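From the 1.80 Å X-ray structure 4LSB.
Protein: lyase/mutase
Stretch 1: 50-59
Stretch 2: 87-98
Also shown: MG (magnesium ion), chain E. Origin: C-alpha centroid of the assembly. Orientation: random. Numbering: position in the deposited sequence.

Stretch 1 50-59: GFEALATTSA
Stretch 2 (87-98) AGGLPVSADLEN

A magnesium ion ties the ends of the two stretches together: Ser-58 OG lies 2.4 Å from MG and Glu-97 OE2 2.1 Å, with waters 1, 2 and 3 at 2.4, 2.2 and 2.0 Å from the metal. Ser-58 OG and Glu-97 OE2 approach to 3.2 Å because both bind the ion; they are not hydrogen-bonded. Glu-97 reaches it from a positive-phi backbone (48/-131) with chi1 m and chi2 -91°, off the usual wells.

Asp-95 (chi1 t, chi2 0°) bonds to the ligands of this site without touching the metal. Its OD2 accepts from Ser-58 N (3.1 Å, 164°) and from Ser-58 OG (2.9 Å; chi1 p), leaving the serine oxygen's lone pairs for magnesium. Its OD1 accepts from Glu-97 N at 3.2 Å and from water 1 at 2.7 Å, linking carboxylate to coordination shell.

Leading up to the site is a short parallel pairing, Leu-54 with Val-92 (CA-CA 4.9 Å) and Ala-55 with Ser-93 (CA-CA 4.7 Å), all four residues in extended phi/psi. The parallel register follows from the bonds: Leu-54 N donates to Pro-91 O (2.9 Å, 163°), Ser-93 N to Leu-54 O (2.9 Å, 161°), and Thr-56 N to Ser-93 O (3.1 Å, 153°). Val-92 CA also sits 3.3 Å from Leu-54 O, a CA-H...O contact at 151°. Where the ladder ends, a side chain continues it: Thr-56 (chi1 p) accepts Asp-95 N on OG1 at 2.9 Å, while its CG2 packs 4.0 Å from Val-92 CG1.

Leu-54 and Val-92 share one face, Ala-55 and Ser-93 the other. Leu-54 and Leu-90, both m,t, meet at 3.9 Å (Leu-54 CG to Leu-90 CD1). Leu-54 CD1 lies 4.1 Å from Gly-88 CA; an ideal CB on Gly-88 would lie 2.8 Å from Leu-54 CD1, a clash.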

ATOM      1  N   GLY B  50       8.217 -11.457  12.692  1.00 18.98           N
ATOM      2  CA  GLY B  50       9.264 -12.442  12.900  1.00 18.97           C
ATOM      3  C   GLY B  50       9.937 -12.986  11.663  1.00 18.27           C
ATOM      4  O   GLY B  50      10.787 -13.848  11.780  1.00 19.15           O
ATOM      5  N   PHE B  51       9.626 -12.456  10.478  1.00 17.97           N
ATOM      6  CA  PHE B  51      10.316 -12.937   9.259  1.00 18.50           C
ATOM      7  C   PHE B  51      11.767 -12.485   9.309  1.00 19.57           C
ATOM      8  O   PHE B  51      12.110 -11.508  10.033  1.00 20.29           O
ATOM      9  CB  PHE B  51       9.590 -12.524   7.999  1.00 18.40           C
ATOM     10  CG  PHE B  51       8.307 -13.246   7.805  1.00 18.17           C
ATOM     11  CD1 PHE B  51       8.300 -14.547   7.340  1.00 17.42           C
ATOM     12  CD2 PHE B  51       7.099 -12.627   8.124  1.00 17.86           C
ATOM     13  CE1 PHE B  51       7.089 -15.224   7.150  1.00 18.62           C
ATOM     14  CE2 PHE B  51       5.896 -13.326   7.985  1.00 18.26           C
ATOM     15  CZ  PHE B  51       5.902 -14.628   7.486  1.00 18.58           C
ATOM     16  N   GLU B  52      12.629 -13.257   8.645  1.00 18.63           N
ATOM     17  CA  GLU B  52      14.083 -13.034   8.743  1.00 18.53           C
ATOM     18  C   GLU B  52      14.708 -12.391   7.501  1.00 17.26           C
ATOM     19  O   GLU B  52      15.895 -12.050   7.508  1.00 18.58           O
ATOM     20  CB  GLU B  52      14.781 -14.345   9.054  1.00 18.51           C
ATOM     21  CG  GLU B  52      14.621 -14.748  10.519  1.00 19.08           C
ATOM     22  CD  GLU B  52      15.168 -16.135  10.764  1.00 21.36           C
ATOM     23  OE1 GLU B  52      16.345 -16.230  11.144  1.00 22.86           O
ATOM     24  OE2 GLU B  52      14.474 -17.124  10.547  1.00 20.60           O
ATOM     25  N   ALA B  53      13.905 -12.227   6.471  1.00 16.87           N
ATOM     26  CA  ALA B  53      14.333 -11.587   5.237  1.00 16.32           C
ATOM     27  C   ALA B  53      13.111 -11.125   4.542  1.00 16.91           C
ATOM     28  O   ALA B  53      12.016 -11.615   4.838  1.00 17.17           O
ATOM     29  CB  ALA B  53      15.049 -12.600   4.388  1.00 16.32           C
ATOM     30  N   LEU B  54      13.270 -10.229   3.594  1.00 15.91           N
ATOM     31  CA  LEU B  54      12.142  -9.764   2.744  1.00 16.04           C
ATOM     32  C   LEU B  54      12.571  -9.818   1.280  1.00 16.05           C
ATOM     33  O   LEU B  54      13.755  -9.685   0.982  1.00 16.02           O
ATOM     34  CB  LEU B  54      11.764  -8.299   3.127  1.00 15.94           C
ATOM     35  CG  LEU B  54      11.487  -8.059   4.607  1.00 15.85           C
ATOM     36  CD1 LEU B  54      11.329  -6.575   4.873  1.00 17.11           C
ATOM     37  CD2 LEU B  54      10.257  -8.780   5.048  1.00 16.20           C
ATOM     38  N   ALA B  55      11.600  -9.976   0.370  1.00 16.00           N
ATOM     39  CA  ALA B  55      11.841  -9.895  -1.036  1.00 16.49           C
ATOM     40  C   ALA B  55      10.902  -8.871  -1.650  1.00 17.06           C
ATOM     41  O   ALA B  55       9.683  -8.816  -1.364  1.00 17.60           O
ATOM     42  CB  ALA B  55      11.642 -11.248  -1.698  1.00 16.41           C
ATOM     43  N   THR B  56      11.424  -8.077  -2.560  1.00 17.37           N
ATOM     44  CA  THR B  56      10.559  -7.122  -3.245  1.00 17.44           C
ATOM     45  C   THR B  56       9.747  -7.892  -4.271  1.00 17.67           C
ATOM     46  O   THR B  56      10.028  -9.085  -4.553  1.00 18.99           O
ATOM     47  CB  THR B  56      11.347  -5.989  -3.885  1.00 18.74           C
ATOM     48  OG1 THR B  56      12.167  -6.504  -4.896  1.00 17.69           O
ATOM     49  CG2 THR B  56      12.205  -5.254  -2.855  1.00 19.35           C
ATOM     50  N   THR B  57       8.665  -7.279  -4.727  1.00 17.08           N
ATOM     51  CA  THR B  57       7.748  -7.883  -5.691  1.00 17.05           C
ATOM     52  C   THR B  57       7.450  -6.801  -6.722  1.00 17.40           C
ATOM     53  O   THR B  57       6.832  -5.796  -6.424  1.00 16.34           O
ATOM     54  CB  THR B  57       6.443  -8.402  -5.032  1.00 17.69           C
ATOM     55  OG1 THR B  57       5.442  -8.633  -6.017  1.00 17.72           O
ATOM     56  CG2 THR B  57       5.901  -7.444  -3.979  1.00 17.71           C
ATOM     57  N   SER B  58       7.990  -6.978  -7.911  1.00 17.82           N
ATOM     58  CA  SER B  58       7.694  -6.071  -9.012  1.00 20.98           C
ATOM     59  C   SER B  58       6.158  -5.996  -9.250  1.00 19.38           C
ATOM     60  O   SER B  58       5.632  -4.945  -9.615  1.00 21.09           O
ATOM     61  CB  SER B  58       8.425  -6.543 -10.300  1.00 20.80           C
ATOM     62  OG  SER B  58       7.952  -7.853 -10.664  1.00 25.60           O
ATOM     63  N   ALA B  59       5.433  -7.078  -9.011  1.00 20.30           N
ATOM     64  CA  ALA B  59       3.984  -7.089  -9.192  1.00 20.40           C
ATOM     65  C   ALA B  59       3.232  -6.290  -8.137  1.00 21.99           C
ATOM     66  O   ALA B  59       2.320  -5.508  -8.479  1.00 20.27           O
ATOM     67  CB  ALA B  59       3.444  -8.498  -9.162  1.00 21.76           C
ATOM     68  N   ALA B  87      13.138   0.639   5.848  1.00 18.63           N
ATOM     69  CA  ALA B  87      11.940   0.378   6.674  1.00 20.13           C
ATOM     70  C   ALA B  87      11.949  -0.955   7.430  1.00 19.08           C
ATOM     71  O   ALA B  87      11.529  -1.047   8.621  1.00 17.99           O
ATOM     72  CB  ALA B  87      10.713   0.409   5.780  1.00 19.31           C
ATOM     73  N   GLY B  88      12.362  -2.006   6.715  1.00 19.26           N
ATOM     74  CA  GLY B  88      12.327  -3.360   7.269  1.00 18.23           C
ATOM     75  C   GLY B  88      13.396  -3.678   8.302  1.00 18.08           C
ATOM     76  O   GLY B  88      13.123  -4.394   9.232  1.00 19.17           O
ATOM     77  N   GLY B  89      14.600  -3.155   8.140  1.00 18.66           N
ATOM     78  CA  GLY B  89      15.782  -3.515   9.019  1.00 18.45           C
ATOM     79  C   GLY B  89      16.238  -4.953   8.832  1.00 18.09           C
ATOM     80  O   GLY B  89      17.023  -5.481   9.630  1.00 19.88           O
ATOM     81  N   LEU B  90      15.794  -5.578   7.741  1.00 17.46           N
ATOM     82  CA  LEU B  90      16.118  -6.942   7.423  1.00 17.67           C
ATOM     83  C   LEU B  90      16.874  -7.047   6.096  1.00 17.00           C
ATOM     84  O   LEU B  90      16.709  -6.207   5.218  1.00 16.87           O
ATOM     85  CB  LEU B  90      14.792  -7.748   7.274  1.00 17.71           C
ATOM     86  CG  LEU B  90      13.980  -7.991   8.550  1.00 18.40           C
ATOM     87  CD1 LEU B  90      12.619  -8.698   8.247  1.00 17.61           C
ATOM     88  CD2 LEU B  90      14.857  -8.772   9.533  1.00 18.30           C
ATOM     89  N   PRO B  91      17.605  -8.149   5.891  1.00 16.91           N
ATOM     90  CA  PRO B  91      18.075  -8.438   4.538  1.00 16.28           C
ATOM     91  C   PRO B  91      16.987  -8.448   3.462  1.00 15.63           C
ATOM     92  O   PRO B  91      15.904  -8.987   3.692  1.00 14.80           O
ATOM     93  CB  PRO B  91      18.720  -9.830   4.651  1.00 17.66           C
ATOM     94  CG  PRO B  91      18.598 -10.204   6.076  1.00 18.03           C
ATOM     95  CD  PRO B  91      17.672  -9.306   6.774  1.00 16.87           C
ATOM     96  N   VAL B  92      17.266  -7.799   2.342  1.00 13.89           N
ATOM     97  CA  VAL B  92      16.326  -7.667   1.225  1.00 14.71           C
ATOM     98  C   VAL B  92      16.896  -8.284  -0.046  1.00 14.90           C
ATOM     99  O   VAL B  92      17.973  -7.916  -0.511  1.00 14.88           O
ATOM    100  CB  VAL B  92      15.978  -6.191   0.940  1.00 14.68           C
ATOM    101  CG1 VAL B  92      15.138  -6.061  -0.313  1.00 16.05           C
ATOM    102  CG2 VAL B  92      15.255  -5.585   2.112  1.00 15.24           C
ATOM    103  N   SER B  93      16.167  -9.236  -0.595  1.00 15.87           N
ATOM    104  CA  SER B  93      16.420  -9.775  -1.906  1.00 15.85           C
ATOM    105  C   SER B  93      15.541  -9.059  -2.880  1.00 17.13           C
ATOM    106  O   SER B  93      14.312  -9.074  -2.754  1.00 15.94           O
ATOM    107  CB  SER B  93      16.078 -11.264  -1.979  1.00 15.90           C
ATOM    108  OG  SER B  93      16.687 -11.811  -3.142  1.00 16.27           O
ATOM    109  N   ALA B  94      16.162  -8.476  -3.891  1.00 17.07           N
ATOM    110  CA  ALA B  94      15.462  -7.665  -4.855  1.00 17.31           C
ATOM    111  C   ALA B  94      15.077  -8.403  -6.103  1.00 17.43           C
ATOM    112  O   ALA B  94      15.882  -9.033  -6.746  1.00 18.58           O
ATOM    113  CB  ALA B  94      16.356  -6.501  -5.239  1.00 17.71           C
ATOM    114  N   ASP B  95      13.832  -8.250  -6.488  1.00 18.14           N
ATOM    115  CA  ASP B  95      13.354  -8.688  -7.778  1.00 18.65           C
ATOM    116  C   ASP B  95      13.870  -7.668  -8.806  1.00 19.78           C
ATOM    117  O   ASP B  95      13.471  -6.519  -8.749  1.00 19.38           O
ATOM    118  CB  ASP B  95      11.848  -8.691  -7.717  1.00 20.95           C
ATOM    119  CG  ASP B  95      11.194  -9.069  -9.009  1.00 22.86           C
ATOM    120  OD1 ASP B  95      11.882  -9.347 -10.033  1.00 25.10           O
ATOM    121  OD2 ASP B  95       9.953  -9.137  -8.931  1.00 24.57           O
ATOM    122  N   LEU B  96      14.776  -8.110  -9.685  1.00 19.42           N
ATOM    123  CA  LEU B  96      15.458  -7.229 -10.665  1.00 20.29           C
ATOM    124  C   LEU B  96      15.086  -7.631 -12.066  1.00 21.51           C
ATOM    125  O   LEU B  96      15.853  -7.436 -13.024  1.00 23.09           O
ATOM    126  CB  LEU B  96      16.954  -7.318 -10.480  1.00 20.40           C
ATOM    127  CG  LEU B  96      17.382  -6.894  -9.108  1.00 18.86           C
ATOM    128  CD1 LEU B  96      18.848  -7.235  -8.901  1.00 19.81           C
ATOM    129  CD2 LEU B  96      17.046  -5.428  -8.868  1.00 18.71           C
ATOM    130  N   GLU B  97      13.890  -8.199 -12.172  1.00 22.83           N
ATOM    131  CA  GLU B  97      13.281  -8.549 -13.466  1.00 25.24           C
ATOM    132  C   GLU B  97      14.328  -9.300 -14.301  1.00 24.76           C
ATOM    133  O   GLU B  97      15.004 -10.200 -13.793  1.00 21.08           O
ATOM    134  CB  GLU B  97      12.841  -7.258 -14.186  1.00 29.34           C
ATOM    135  CG  GLU B  97      12.039  -6.292 -13.324  1.00 33.25           C
ATOM    136  CD  GLU B  97      10.556  -6.556 -13.425  1.00 36.24           C
ATOM    137  OE1 GLU B  97       9.822  -5.691 -13.966  1.00 43.63           O
ATOM    138  OE2 GLU B  97      10.156  -7.635 -12.979  1.00 37.25           O
ATOM    139  N   ASN B  98      14.507  -8.893 -15.562  1.00 25.26           N
ATOM    140  CA  ASN B  98      15.532  -9.495 -16.443  1.00 24.39           C
ATOM    141  C   ASN B  98      16.868  -8.720 -16.410  1.00 24.09           C
ATOM    142  O   ASN B  98      17.691  -8.850 -17.330  1.00 22.11           O
ATOM    143  CB  ASN B  98      14.967  -9.573 -17.865  1.00 26.47           C
ATOM    144  CG  ASN B  98      14.874  -8.209 -18.520  1.00 27.69           C
ATOM    145  OD1 ASN B  98      14.630  -7.185 -17.843  1.00 28.47           O
ATOM    146  ND2 ASN B  98      15.102  -8.166 -19.819  1.00 28.72           N
TER
HETATM  147 MG    MG E 501       8.460  -8.832 -12.810  1.00 43.97          MG
HETATM  148  O   HOH W   1      10.013 -10.366 -11.759  1.00 32.09           O
HETATM  149  O   HOH W   2       8.983  -9.814 -14.689  1.00 40.08           O
HETATM  150  O   HOH W   3       6.963 -10.092 -12.271  1.00 41.61           O